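Local coordinates for isochorismatase family protein family (Burkholderia thailandensis, PDB 3TXY) that is of unconfirmed function but belongs to the isochorismatase family and is probably a hydrolase, at residues A111-D116 with A144-E149. Residues are numbered along the deposited sequence; the frame is centred on the assembly and turned at random.
Sequences AFTGTD and AREAYE
Phe112 and Glu146 make most of this contact. Their side chains lie antiparallel and overlap, carboxylate against Phe112 CB and ring against the root of the Glu146 chain. The apolar part comes first. Phe112 CD2 lies 3.6 Å from Glu146 CG, and the methylenes of Glu146 run along the ring obliquely. Further out, Phe112 CE2 approaches Ala147 N obliquely at 3.6 Å, which puts the ring on the helix backbone. Phe112 CE2 then meets Ala147 CB at 3.9 Å. Leu117 and Asp118 of the following helix also touch this ring. The Glu146 chain is extended, with chi1 at -175° setting CG opposite the backbone N, and it reaches out to the base of Phe112. There Glu146 CD sits 3.4 Å from Phe112 CB, and the ring and carboxylate planes are 32° apart.

The polar part runs through two waters, one for each carboxylate oxygen. One water accepts from Phe112 N and donates to Glu146 OE2 at 2.7 Å. The other donates both to Thr113 OG1, at 2.8 Å, and to Glu146 OE1. Thr113 OG1 is also hydrogen-bonded to Glu149 of the second subunit, which places the loop at the dimer interface.

Within the loop, a type II beta turn spans Phe112 to Thr115, with Gly114 at positive phi. Thr115 OG1 donates to Ala111 O at 2.6 Å. The contact joins the loop after strand 102-106 to helix 136-149 of the parallel-sheet isochorismatase domain. Its chemistry is divided: the Glu146 chain offers carbon to the ring, while its carboxylate, probably ionised, is held to the loop through water.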
ATOM      1  N   ALA A 111       4.524   8.098  -1.244  1.00  9.27           N
ATOM      2  CA  ALA A 111       5.560   9.118  -1.127  1.00  9.21           C
ATOM      3  C   ALA A 111       6.968   8.621  -0.826  1.00  9.19           C
ATOM      4  O   ALA A 111       7.859   9.444  -0.616  1.00  9.29           O
ATOM      5  CB  ALA A 111       5.153  10.176  -0.094  1.00  9.29           C
ATOM      6  N   PHE A 112       7.188   7.304  -0.811  1.00  9.18           N
ATOM      7  CA  PHE A 112       8.522   6.760  -0.565  1.00  9.40           C
ATOM      8  C   PHE A 112       9.289   6.382  -1.833  1.00  9.31           C
ATOM      9  O   PHE A 112      10.478   6.705  -1.965  1.00  9.45           O
ATOM     10  CB  PHE A 112       8.415   5.549   0.335  1.00  9.54           C
ATOM     11  CG  PHE A 112       8.089   5.876   1.761  1.00  9.64           C
ATOM     12  CD1 PHE A 112       9.094   6.211   2.649  1.00 10.09           C
ATOM     13  CD2 PHE A 112       6.781   5.799   2.236  1.00  9.73           C
ATOM     14  CE1 PHE A 112       8.820   6.473   3.974  1.00 10.26           C
ATOM     15  CE2 PHE A 112       6.497   6.059   3.557  1.00  9.86           C
ATOM     16  CZ  PHE A 112       7.514   6.413   4.429  1.00 10.22           C
ATOM     17  N   THR A 113       8.633   5.644  -2.731  1.00  9.15           N
ATOM     18  CA  THR A 113       9.303   5.152  -3.939  1.00  9.03           C
ATOM     19  C   THR A 113       9.912   6.312  -4.751  1.00  9.27           C
ATOM     20  O   THR A 113       9.218   7.270  -5.086  1.00  9.08           O
ATOM     21  CB  THR A 113       8.345   4.352  -4.841  1.00  9.04           C
ATOM     22  OG1 THR A 113       7.772   3.255  -4.110  1.00  9.02           O
ATOM     23  CG2 THR A 113       9.099   3.796  -6.059  1.00  9.07           C
ATOM     24  N   GLY A 114      11.220   6.220  -5.015  1.00  9.32           N
ATOM     25  CA  GLY A 114      11.913   7.228  -5.785  1.00  9.57           C
ATOM     26  C   GLY A 114      12.061   8.580  -5.114  1.00  9.67           C
ATOM     27  O   GLY A 114      12.305   9.572  -5.797  1.00 10.15           O
ATOM     28  N   THR A 115      11.900   8.635  -3.791  1.00  9.42           N
ATOM     29  CA  THR A 115      11.976   9.923  -3.077  1.00  9.49           C
ATOM     30  C   THR A 115      13.006   9.886  -1.976  1.00  9.77           C
ATOM     31  O   THR A 115      13.571   8.820  -1.671  1.00  9.74           O
ATOM     32  CB  THR A 115      10.642  10.378  -2.451  1.00  9.27           C
ATOM     33  OG1 THR A 115      10.423   9.722  -1.194  1.00  8.91           O
ATOM     34  CG2 THR A 115       9.425  10.165  -3.391  1.00  9.02           C
ATOM     35  N   ASP A 116      13.226  11.056  -1.379  1.00 10.12           N
ATOM     36  CA  ASP A 116      14.045  11.185  -0.178  1.00 10.59           C
ATOM     37  C   ASP A 116      13.248  11.244   1.120  1.00 10.52           C
ATOM     38  O   ASP A 116      13.773  11.678   2.135  1.00 11.14           O
ATOM     39  CB  ASP A 116      15.002  12.395  -0.273  1.00 11.26           C
ATOM     40  CG  ASP A 116      14.297  13.749  -0.342  1.00 11.64           C
ATOM     41  OD1 ASP A 116      13.062  13.817  -0.656  1.00 11.76           O
ATOM     42  OD2 ASP A 116      15.008  14.768  -0.100  1.00 12.22           O
ATOM     43  N   ALA A 144       0.942   5.567   3.995  1.00  8.46           N
ATOM     44  CA  ALA A 144       0.628   5.023   5.322  1.00  8.45           C
ATOM     45  C   ALA A 144       1.051   3.541   5.432  1.00  8.73           C
ATOM     46  O   ALA A 144       1.724   3.136   6.388  1.00  8.83           O
ATOM     47  CB  ALA A 144      -0.866   5.169   5.612  1.00  8.35           C
ATOM     48  N   ARG A 145       0.656   2.750   4.441  1.00  8.98           N
ATOM     49  CA  ARG A 145       1.038   1.350   4.398  1.00  9.33           C
ATOM     50  C   ARG A 145       2.554   1.134   4.408  1.00  9.61           C
ATOM     51  O   ARG A 145       3.073   0.311   5.146  1.00  9.69           O
ATOM     52  CB  ARG A 145       0.443   0.704   3.158  1.00  9.44           C
ATOM     53  CG  ARG A 145      -1.044   0.415   3.299  1.00  9.43           C
ATOM     54  CD  ARG A 145      -1.580  -0.196   2.008  1.00  9.61           C
ATOM     55  NE  ARG A 145      -3.016  -0.459   2.061  1.00  9.73           N
ATOM     56  CZ  ARG A 145      -3.590  -1.656   2.179  1.00  9.90           C
ATOM     57  NH1 ARG A 145      -2.870  -2.770   2.244  1.00 10.17           N
ATOM     58  NH2 ARG A 145      -4.916  -1.725   2.209  1.00 10.07           N
ATOM     59  N   GLU A 146       3.265   1.887   3.579  1.00  9.92           N
ATOM     60  CA  GLU A 146       4.706   1.753   3.501  1.00 10.40           C
ATOM     61  C   GLU A 146       5.393   2.256   4.775  1.00  9.96           C
ATOM     62  O   GLU A 146       6.376   1.683   5.204  1.00  9.91           O
ATOM     63  CB  GLU A 146       5.242   2.465   2.255  1.00 11.24           C
ATOM     64  CG  GLU A 146       6.733   2.253   2.070  1.00 12.41           C
ATOM     65  CD  GLU A 146       7.221   2.407   0.626  1.00 13.26           C
ATOM     66  OE1 GLU A 146       8.415   2.139   0.413  1.00 15.76           O
ATOM     67  OE2 GLU A 146       6.449   2.782  -0.287  1.00 14.23           O
ATOM     68  N   ALA A 147       4.880   3.347   5.348  1.00  9.44           N
ATOM     69  CA  ALA A 147       5.469   3.919   6.571  1.00  9.29           C
ATOM     70  C   ALA A 147       5.369   2.928   7.730  1.00  9.30           C
ATOM     71  O   ALA A 147       6.315   2.711   8.494  1.00  9.36           O
ATOM     72  CB  ALA A 147       4.778   5.221   6.920  1.00  9.31           C
ATOM     73  N   TYR A 148       4.218   2.278   7.814  1.00  9.32           N
ATOM     74  CA  TYR A 148       4.000   1.215   8.792  1.00  9.47           C
ATOM     75  C   TYR A 148       5.055   0.094   8.632  1.00  9.67           C
ATOM     76  O   TYR A 148       5.671  -0.338   9.602  1.00  9.81           O
ATOM     77  CB  TYR A 148       2.582   0.677   8.585  1.00  9.50           C
ATOM     78  CG  TYR A 148       2.245  -0.640   9.227  1.00  9.92           C
ATOM     79  CD1 TYR A 148       2.025  -0.726  10.590  1.00 10.13           C
ATOM     80  CD2 TYR A 148       2.081  -1.796   8.453  1.00 10.18           C
ATOM     81  CE1 TYR A 148       1.678  -1.924  11.179  1.00 10.72           C
ATOM     82  CE2 TYR A 148       1.746  -3.000   9.043  1.00 10.63           C
ATOM     83  CZ  TYR A 148       1.548  -3.053  10.405  1.00 10.91           C
ATOM     84  OH  TYR A 148       1.197  -4.241  10.990  1.00 11.63           O
ATOM     85  N   GLU A 149       5.264  -0.370   7.403  1.00  9.60           N
ATOM     86  CA  GLU A 149       6.236  -1.452   7.156  1.00 10.11           C
ATOM     87  C   GLU A 149       7.663  -1.024   7.468  1.00 10.34           C
ATOM     88  O   GLU A 149       8.516  -1.872   7.801  1.00 10.89           O
ATOM     89  CB  GLU A 149       6.146  -1.930   5.708  1.00 10.20           C
ATOM     90  CG  GLU A 149       4.797  -2.560   5.449  1.00 10.22           C
ATOM     91  CD  GLU A 149       4.763  -3.461   4.249  1.00 10.59           C
ATOM     92  OE1 GLU A 149       5.823  -3.779   3.664  1.00 10.61           O
ATOM     93  OE2 GLU A 149       3.634  -3.892   3.930  1.00 11.04           O
TER
HETATM   94  O   HOH W   1       5.813   4.916  -1.866  1.00  9.79           O
HETATM   95  O   HOH W   2       9.278   2.252  -1.974  1.00 18.36           O